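Long-range contacts in protein-glutamine gamma-glutamyltransferase (Pagrus major, PDB 1G0D), which probably catalyses calcium-dependent cross-linking of peptide-bound glutamine to primary amines such as the side chain of protein-bound lysine: residues V161-T166 with N431-V436; T294-A299 with N422-S427. All blocks are in the same frame, centred on the assembly; numbering follows the deposited sequence.

The two contacts sit side by side in the catalytic core, their centres about 7 Å apart. Along the chain the order is 161-166, 294-299, 422-427, 431-436, which places contact 2 inside the loop closed by contact 1. The later segments, 422-427 and 431-436, carry strands 424-426 and 433-435, neighbours in one two-stranded antiparallel sheet. Contact 2 joins this hairpin to strand 290-298, an outer strand of the sheet that holds the catalytic His332. Contact 1 lays strand 159-164 against the same hairpin, at strand 433-435 and the residues before it. The contacts meet where Arg433 reaches Ser424. Glu434, a calcium ligand by similarity, lies on a hairpin tied to the strand next to the one that carries His332.

Contact 1 of 2, residues V161-T166 with N431-V436; sequences VIYMGT and NHREDV
Tyr163 lays its ring against Arg433, and this pair carries the contact. Arg433 CB sits over one face of the ring, offset toward the rim, and lies 3.9 Å from the ring centroid. This is a CH-pi contact, with CB 27° off the ring normal. The nearest ring atoms are CE1 and CZ, on the side of the hydroxyl. The phenol oxygen reaches the backbone just before the strand: Tyr163 OH is 3.1 Å from Asn431 O, which lies at the ring edge. His432 O is 3.2 Å from Tyr163 OH. Beside the tyrosine, Val161 CG2 packs 3.5 Å from Asn431 ND2, and the two side chains cross at about a right angle.

The contact sets strand 159-164, half of a two-stranded sheet with strand 169-176, against the hairpin of strands 424-426 and 433-435. Side chains meet here without strand pairing between the two segments. Arg433 leaves the ring with CG anti to its backbone N (chi1 167°). Its chain then bends at chi3, and the guanidinium plane stands 83° from the ring plane. Arg433 NH1 pairs with Asp435 OD2 in a salt bridge of 3.6 Å, two residues along the same strand. OD2 lies in the guanidinium plane, at its edge. NH1 also hydrogen-bonds to Ser424 OG on the adjacent strand. Glu434, a calcium ligand by similarity, points its side-chain end away from strand 159-164. Ile170 and Ser172 of strand 169-176 touch Tyr163 from outside the two segments.

Contact 2 of 2, residues T294-A299 with N422-S427; sequences TNFASA and NISTKS
Thr294 and Ser424 exchange two backbone hydrogen bonds. Thr294 N donates to Ser424 O at 2.9 Å, nearly straight at 167°. Ser424 N returns a bond of equal length to Thr294 O. Both donors lie in the plane of the carbonyl they meet. This is a single antiparallel bridge of the hydrogen-bonded type. Ile423 CA adds a CA-H...O contact to Thr294 O at 3.2 Å, so Thr294 O receives one N-H bond and a weaker C-H contact. A water donates to Thr294 OG1 and, weakly, to Ser424 O. The threonine hydroxyl also hydrogen-bonds to Tyr163 O.

Ser424 OG turns back within its own segment and donates to Asn422 O at 2.6 Å. Asn422 O also lies at the edge of the Phe296 ring, in its plane and 3.6 Å from CD2. Phe296 chi1 (-71°) sets CG beside the backbone N, from where the ring meets Asn422 O with its edge. Within segment 294-299, Thr294 CG2 packs over one face of that ring. Asn295 and Ile423 run side by side, pointing the same way, with Asn295 OD1 3.4 Å from Ile423 CD1. Phe331 of strand 329-339 also touches Phe296.

The bridge attaches a short hairpin to an outer strand of the antiparallel sheet in the transglutaminase core. On the next strand is His332 of the Cys-His-Asp catalytic triad, about 5 Å from the side chain of Asn295.

Contact 1 of 2, residues V161-T166 with N431-V436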
ATOM      1  N   VAL A 161       1.645  -5.246  -7.373  1.00 12.83           N
ATOM      2  CA  VAL A 161       3.073  -5.164  -7.385  1.00 15.34           C
ATOM      3  C   VAL A 161       3.359  -3.831  -6.714  1.00 17.87           C
ATOM      4  O   VAL A 161       2.739  -2.829  -7.066  1.00 17.77           O
ATOM      5  CB  VAL A 161       3.561  -5.168  -8.850  1.00 14.18           C
ATOM      6  CG1 VAL A 161       5.031  -4.888  -8.922  1.00 17.85           C
ATOM      7  CG2 VAL A 161       3.271  -6.515  -9.458  1.00 11.55           C
ATOM      8  N   ILE A 162       4.226  -3.808  -5.703  1.00 16.96           N
ATOM      9  CA  ILE A 162       4.559  -2.531  -5.068  1.00 18.26           C
ATOM     10  C   ILE A 162       6.014  -2.243  -5.435  1.00 19.55           C
ATOM     11  O   ILE A 162       6.855  -3.108  -5.299  1.00 23.51           O
ATOM     12  CB  ILE A 162       4.384  -2.587  -3.539  1.00 14.91           C
ATOM     13  CG1 ILE A 162       2.961  -3.071  -3.210  1.00 13.68           C
ATOM     14  CG2 ILE A 162       4.681  -1.234  -2.960  1.00 16.30           C
ATOM     15  CD1 ILE A 162       2.474  -2.889  -1.791  1.00  8.98           C
ATOM     16  N   TYR A 163       6.313  -1.054  -5.943  1.00 22.08           N
ATOM     17  CA  TYR A 163       7.690  -0.741  -6.330  1.00 22.15           C
ATOM     18  C   TYR A 163       8.565  -0.304  -5.125  1.00 25.52           C
ATOM     19  O   TYR A 163       8.075   0.315  -4.148  1.00 25.49           O
ATOM     20  CB  TYR A 163       7.678   0.300  -7.468  1.00 17.24           C
ATOM     21  CG  TYR A 163       7.022  -0.281  -8.691  1.00 18.11           C
ATOM     22  CD1 TYR A 163       7.713  -1.147  -9.515  1.00 17.98           C
ATOM     23  CD2 TYR A 163       5.647  -0.136  -8.902  1.00 20.11           C
ATOM     24  CE1 TYR A 163       7.055  -1.871 -10.495  1.00 24.27           C
ATOM     25  CE2 TYR A 163       4.976  -0.861  -9.888  1.00 19.52           C
ATOM     26  CZ  TYR A 163       5.683  -1.730 -10.673  1.00 23.72           C
ATOM     27  OH  TYR A 163       5.028  -2.485 -11.615  1.00 28.84           O
ATOM     28  N   MET A 164       9.850  -0.659  -5.193  1.00 22.84           N
ATOM     29  CA  MET A 164      10.788  -0.366  -4.126  1.00 19.53           C
ATOM     30  C   MET A 164      12.140  -0.205  -4.707  1.00 19.21           C
ATOM     31  O   MET A 164      12.279  -0.155  -5.922  1.00 22.47           O
ATOM     32  CB  MET A 164      10.812  -1.506  -3.139  1.00 18.82           C
ATOM     33  CG  MET A 164       9.561  -1.528  -2.344  1.00 19.44           C
ATOM     34  SD  MET A 164       9.446  -2.849  -1.160  1.00 27.96           S
ATOM     35  CE  MET A 164      11.115  -3.505  -1.126  1.00 26.81           C
ATOM     36  N   GLY A 165      13.138  -0.161  -3.833  1.00 20.58           N
ATOM     37  CA  GLY A 165      14.517   0.024  -4.257  1.00 23.35           C
ATOM     38  C   GLY A 165      14.899   1.496  -4.233  1.00 22.94           C
ATOM     39  O   GLY A 165      14.564   2.191  -3.282  1.00 25.83           O
ATOM     40  N   THR A 166      15.594   1.966  -5.267  1.00 22.02           N
ATOM     41  CA  THR A 166      15.994   3.366  -5.389  1.00 22.74           C
ATOM     42  C   THR A 166      15.483   3.848  -6.747  1.00 24.07           C
ATOM     43  O   THR A 166      15.250   3.036  -7.641  1.00 25.93           O
ATOM     44  CB  THR A 166      17.515   3.518  -5.318  1.00 23.23           C
ATOM     45  OG1 THR A 166      18.114   2.759  -6.378  1.00 27.74           O
ATOM     46  CG2 THR A 166      18.045   3.022  -3.952  1.00 18.23           C
ATOM     47  N   ASN A 431       2.251  -6.284 -15.686  1.00 42.34           N
ATOM     48  CA  ASN A 431       2.723  -5.982 -14.350  1.00 44.68           C
ATOM     49  C   ASN A 431       3.825  -4.945 -14.438  1.00 43.03           C
ATOM     50  O   ASN A 431       4.738  -4.899 -13.602  1.00 44.14           O
ATOM     51  CB  ASN A 431       3.167  -7.285 -13.648  1.00 49.08           C
ATOM     52  CG  ASN A 431       1.953  -8.190 -13.257  1.00 53.46           C
ATOM     53  OD1 ASN A 431       1.213  -8.671 -14.130  1.00 54.65           O
ATOM     54  ND2 ASN A 431       1.745  -8.402 -11.948  1.00 53.08           N
ATOM     55  N   HIS A 432       3.691  -4.089 -15.456  1.00 41.72           N
ATOM     56  CA  HIS A 432       4.635  -3.011 -15.715  1.00 37.38           C
ATOM     57  C   HIS A 432       4.423  -1.864 -14.753  1.00 31.05           C
ATOM     58  O   HIS A 432       3.350  -1.692 -14.183  1.00 27.83           O
ATOM     59  CB  HIS A 432       4.515  -2.449 -17.143  1.00 45.61           C
ATOM     60  CG  HIS A 432       3.862  -3.372 -18.128  1.00 57.72           C
ATOM     61  ND1 HIS A 432       3.013  -2.921 -19.119  1.00 61.25           N
ATOM     62  CD2 HIS A 432       3.969  -4.712 -18.311  1.00 63.34           C
ATOM     63  CE1 HIS A 432       2.625  -3.939 -19.869  1.00 65.97           C
ATOM     64  NE2 HIS A 432       3.190  -5.039 -19.399  1.00 66.29           N
ATOM     65  N   ARG A 433       5.484  -1.082 -14.602  1.00 27.86           N
ATOM     66  CA  ARG A 433       5.531   0.076 -13.730  1.00 22.42           C
ATOM     67  C   ARG A 433       5.011   1.201 -14.576  1.00 20.51           C
ATOM     68  O   ARG A 433       5.416   1.384 -15.724  1.00 18.35           O
ATOM     69  CB  ARG A 433       6.991   0.345 -13.284  1.00 22.77           C
ATOM     70  CG  ARG A 433       7.324   1.693 -12.612  1.00 18.52           C
ATOM     71  CD  ARG A 433       8.861   1.898 -12.419  1.00 20.07           C
ATOM     72  NE  ARG A 433       9.453   2.789 -13.424  1.00 15.67           N
ATOM     73  CZ  ARG A 433       9.229   4.106 -13.491  1.00 26.09           C
ATOM     74  NH1 ARG A 433       8.427   4.702 -12.611  1.00 24.97           N
ATOM     75  NH2 ARG A 433       9.774   4.849 -14.461  1.00 26.67           N
ATOM     76  N   GLU A 434       4.082   1.935 -13.999  1.00 18.47           N
ATOM     77  CA  GLU A 434       3.488   3.059 -14.665  1.00 18.61           C
ATOM     78  C   GLU A 434       4.008   4.300 -13.982  1.00 16.79           C
ATOM     79  O   GLU A 434       3.724   4.512 -12.808  1.00 18.54           O
ATOM     80  CB  GLU A 434       1.984   2.960 -14.507  1.00 20.55           C
ATOM     81  CG  GLU A 434       1.268   4.269 -14.433  1.00 33.66           C
ATOM     82  CD  GLU A 434       0.260   4.380 -15.537  1.00 40.76           C
ATOM     83  OE1 GLU A 434      -0.816   5.020 -15.336  1.00 43.86           O
ATOM     84  OE2 GLU A 434       0.572   3.803 -16.611  1.00 45.12           O
ATOM     85  N   ASP A 435       4.767   5.124 -14.686  1.00 13.17           N
ATOM     86  CA  ASP A 435       5.262   6.335 -14.044  1.00 15.14           C
ATOM     87  C   ASP A 435       4.147   7.373 -13.959  1.00 12.86           C
ATOM     88  O   ASP A 435       3.717   7.945 -14.939  1.00 18.23           O
ATOM     89  CB  ASP A 435       6.471   6.890 -14.780  1.00 13.19           C
ATOM     90  CG  ASP A 435       7.093   8.061 -14.055  1.00 16.94           C
ATOM     91  OD1 ASP A 435       6.342   9.001 -13.724  1.00 21.76           O
ATOM     92  OD2 ASP A 435       8.318   8.046 -13.808  1.00 19.34           O
ATOM     93  N   VAL A 436       3.724   7.627 -12.744  1.00 12.81           N
ATOM     94  CA  VAL A 436       2.614   8.494 -12.448  1.00 10.38           C
ATOM     95  C   VAL A 436       3.048   9.898 -11.952  1.00 11.02           C
ATOM     96  O   VAL A 436       2.243  10.717 -11.531  1.00 10.39           O
ATOM     97  CB  VAL A 436       1.736   7.648 -11.457  1.00  8.30           C
ATOM     98  CG1 VAL A 436       1.672   8.225 -10.149  1.00  5.25           C
ATOM     99  CG2 VAL A 436       0.412   7.413 -12.034  1.00  9.19           C
TER

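Contact 2 of 2, residues T294-A299 with N422-S427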
ATOM      1  N   THR A 294       4.221   4.465  -5.053  1.00 12.47           N
ATOM      2  CA  THR A 294       5.552   4.594  -4.427  1.00 10.32           C
ATOM      3  C   THR A 294       6.286   5.850  -4.884  1.00 10.33           C
ATOM      4  O   THR A 294       6.333   6.154  -6.066  1.00 14.31           O
ATOM      5  CB  THR A 294       6.450   3.380  -4.756  1.00  7.83           C
ATOM      6  OG1 THR A 294       5.838   2.190  -4.271  1.00 16.01           O
ATOM      7  CG2 THR A 294       7.737   3.475  -4.061  1.00 10.43           C
ATOM      8  N   ASN A 295       6.887   6.572  -3.949  1.00  9.81           N
ATOM      9  CA  ASN A 295       7.601   7.801  -4.265  1.00  5.53           C
ATOM     10  C   ASN A 295       9.072   7.575  -4.070  1.00  6.89           C
ATOM     11  O   ASN A 295       9.464   7.073  -3.019  1.00 11.90           O
ATOM     12  CB  ASN A 295       7.155   8.876  -3.301  1.00  9.92           C
ATOM     13  CG  ASN A 295       7.696  10.224  -3.651  1.00 15.06           C
ATOM     14  OD1 ASN A 295       7.942  10.513  -4.820  1.00 18.83           O
ATOM     15  ND2 ASN A 295       7.889  11.074  -2.640  1.00 16.33           N
ATOM     16  N   PHE A 296       9.907   7.907  -5.041  1.00  5.68           N
ATOM     17  CA  PHE A 296      11.339   7.711  -4.815  1.00 11.29           C
ATOM     18  C   PHE A 296      11.942   9.065  -4.415  1.00 13.36           C
ATOM     19  O   PHE A 296      11.548  10.096  -4.942  1.00 14.30           O
ATOM     20  CB  PHE A 296      11.980   7.099  -6.052  1.00 11.49           C
ATOM     21  CG  PHE A 296      11.586   5.644  -6.264  1.00 13.34           C
ATOM     22  CD1 PHE A 296      12.242   4.620  -5.580  1.00  9.60           C
ATOM     23  CD2 PHE A 296      10.553   5.301  -7.135  1.00 12.61           C
ATOM     24  CE1 PHE A 296      11.874   3.270  -5.751  1.00  8.23           C
ATOM     25  CE2 PHE A 296      10.175   3.942  -7.314  1.00 11.26           C
ATOM     26  CZ  PHE A 296      10.841   2.933  -6.619  1.00  7.70           C
ATOM     27  N   ALA A 297      12.876   9.064  -3.461  1.00 16.28           N
ATOM     28  CA  ALA A 297      13.456  10.305  -2.933  1.00 13.55           C
ATOM     29  C   ALA A 297      12.268  11.028  -2.254  1.00 15.15           C
ATOM     30  O   ALA A 297      11.762  12.065  -2.705  1.00 12.48           O
ATOM     31  CB  ALA A 297      14.072  11.158  -4.071  1.00 12.66           C
ATOM     32  N   SER A 298      11.819  10.436  -1.154  1.00 15.66           N
ATOM     33  CA  SER A 298      10.688  10.945  -0.411  1.00 15.16           C
ATOM     34  C   SER A 298      10.974  11.929   0.689  1.00 16.65           C
ATOM     35  O   SER A 298      11.609  11.592   1.661  1.00 20.65           O
ATOM     36  CB  SER A 298       9.949   9.785   0.205  1.00 16.48           C
ATOM     37  OG  SER A 298       8.671   9.690  -0.379  1.00 23.63           O
ATOM     38  N   ALA A 299      10.476  13.144   0.564  1.00 18.22           N
ATOM     39  CA  ALA A 299      10.675  14.120   1.628  1.00 13.41           C
ATOM     40  C   ALA A 299       9.708  13.900   2.804  1.00 12.63           C
ATOM     41  O   ALA A 299       9.032  14.828   3.268  1.00 11.78           O
ATOM     42  CB  ALA A 299      10.514  15.505   1.088  1.00 13.01           C
ATOM     43  N   ASN A 422      10.298   8.944  -9.172  1.00 16.26           N
ATOM     44  CA  ASN A 422       9.593   8.211 -10.207  1.00 15.17           C
ATOM     45  C   ASN A 422       8.350   7.621  -9.634  1.00 15.46           C
ATOM     46  O   ASN A 422       8.195   6.417  -9.580  1.00 16.79           O
ATOM     47  CB  ASN A 422      10.496   7.118 -10.792  1.00 14.16           C
ATOM     48  CG  ASN A 422      11.617   7.686 -11.697  1.00 16.80           C
ATOM     49  OD1 ASN A 422      11.383   8.580 -12.499  1.00 20.00           O
ATOM     50  ND2 ASN A 422      12.837   7.159 -11.560  1.00 19.80           N
ATOM     51  N   ILE A 423       7.474   8.490  -9.173  1.00 12.08           N
ATOM     52  CA  ILE A 423       6.226   8.047  -8.587  1.00 13.51           C
ATOM     53  C   ILE A 423       5.724   6.899  -9.467  1.00 14.88           C
ATOM     54  O   ILE A 423       5.545   7.049 -10.662  1.00 18.02           O
ATOM     55  CB  ILE A 423       5.256   9.224  -8.547  1.00 11.29           C
ATOM     56  CG1 ILE A 423       6.077  10.520  -8.529  1.00  8.98           C
ATOM     57  CG2 ILE A 423       4.351   9.118  -7.351  1.00  6.19           C
ATOM     58  CD1 ILE A 423       5.842  11.401  -7.330  1.00 11.36           C
ATOM     59  N   SER A 424       5.523   5.739  -8.860  1.00 14.48           N
ATOM     60  CA  SER A 424       5.134   4.550  -9.590  1.00  8.89           C
ATOM     61  C   SER A 424       3.922   3.855  -9.017  1.00 11.74           C
ATOM     62  O   SER A 424       3.678   3.916  -7.816  1.00  6.47           O
ATOM     63  CB  SER A 424       6.291   3.556  -9.555  1.00  9.09           C
ATOM     64  OG  SER A 424       7.401   4.034 -10.290  1.00 11.91           O
ATOM     65  N   THR A 425       3.175   3.190  -9.898  1.00 11.29           N
ATOM     66  CA  THR A 425       2.030   2.396  -9.505  1.00 11.16           C
ATOM     67  C   THR A 425       1.970   1.288 -10.549  1.00 13.79           C
ATOM     68  O   THR A 425       2.538   1.423 -11.630  1.00 17.72           O
ATOM     69  CB  THR A 425       0.729   3.204  -9.482  1.00 12.14           C
ATOM     70  OG1 THR A 425      -0.263   2.457  -8.778  1.00 18.90           O
ATOM     71  CG2 THR A 425       0.199   3.468 -10.887  1.00 11.04           C
ATOM     72  N   LYS A 426       1.315   0.180 -10.229  1.00 20.34           N
ATOM     73  CA  LYS A 426       1.218  -0.922 -11.196  1.00 20.45           C
ATOM     74  C   LYS A 426       0.318  -0.576 -12.389  1.00 20.47           C
ATOM     75  O   LYS A 426      -0.685   0.129 -12.271  1.00 17.36           O
ATOM     76  CB  LYS A 426       0.692  -2.213 -10.527  1.00 17.62           C
ATOM     77  CG  LYS A 426       0.514  -3.412 -11.481  1.00 10.95           C
ATOM     78  CD  LYS A 426      -0.020  -4.648 -10.778  1.00 14.36           C
ATOM     79  CE  LYS A 426      -0.633  -5.648 -11.757  1.00 12.06           C
ATOM     80  NZ  LYS A 426      -1.615  -4.983 -12.658  1.00 15.58           N
ATOM     81  N   SER A 427       0.702  -1.114 -13.534  1.00 20.56           N
ATOM     82  CA  SER A 427      -0.018  -0.915 -14.754  1.00 19.30           C
ATOM     83  C   SER A 427      -1.298  -1.746 -14.807  1.00 19.39           C
ATOM     84  O   SER A 427      -1.348  -2.876 -14.336  1.00 15.38           O
ATOM     85  CB  SER A 427       0.862  -1.320 -15.902  1.00 19.27           C
ATOM     86  OG  SER A 427       0.068  -1.312 -17.061  1.00 32.63           O
TER
HETATM   87  O   HOH W   1       3.826   1.044  -5.871  1.00 14.76           O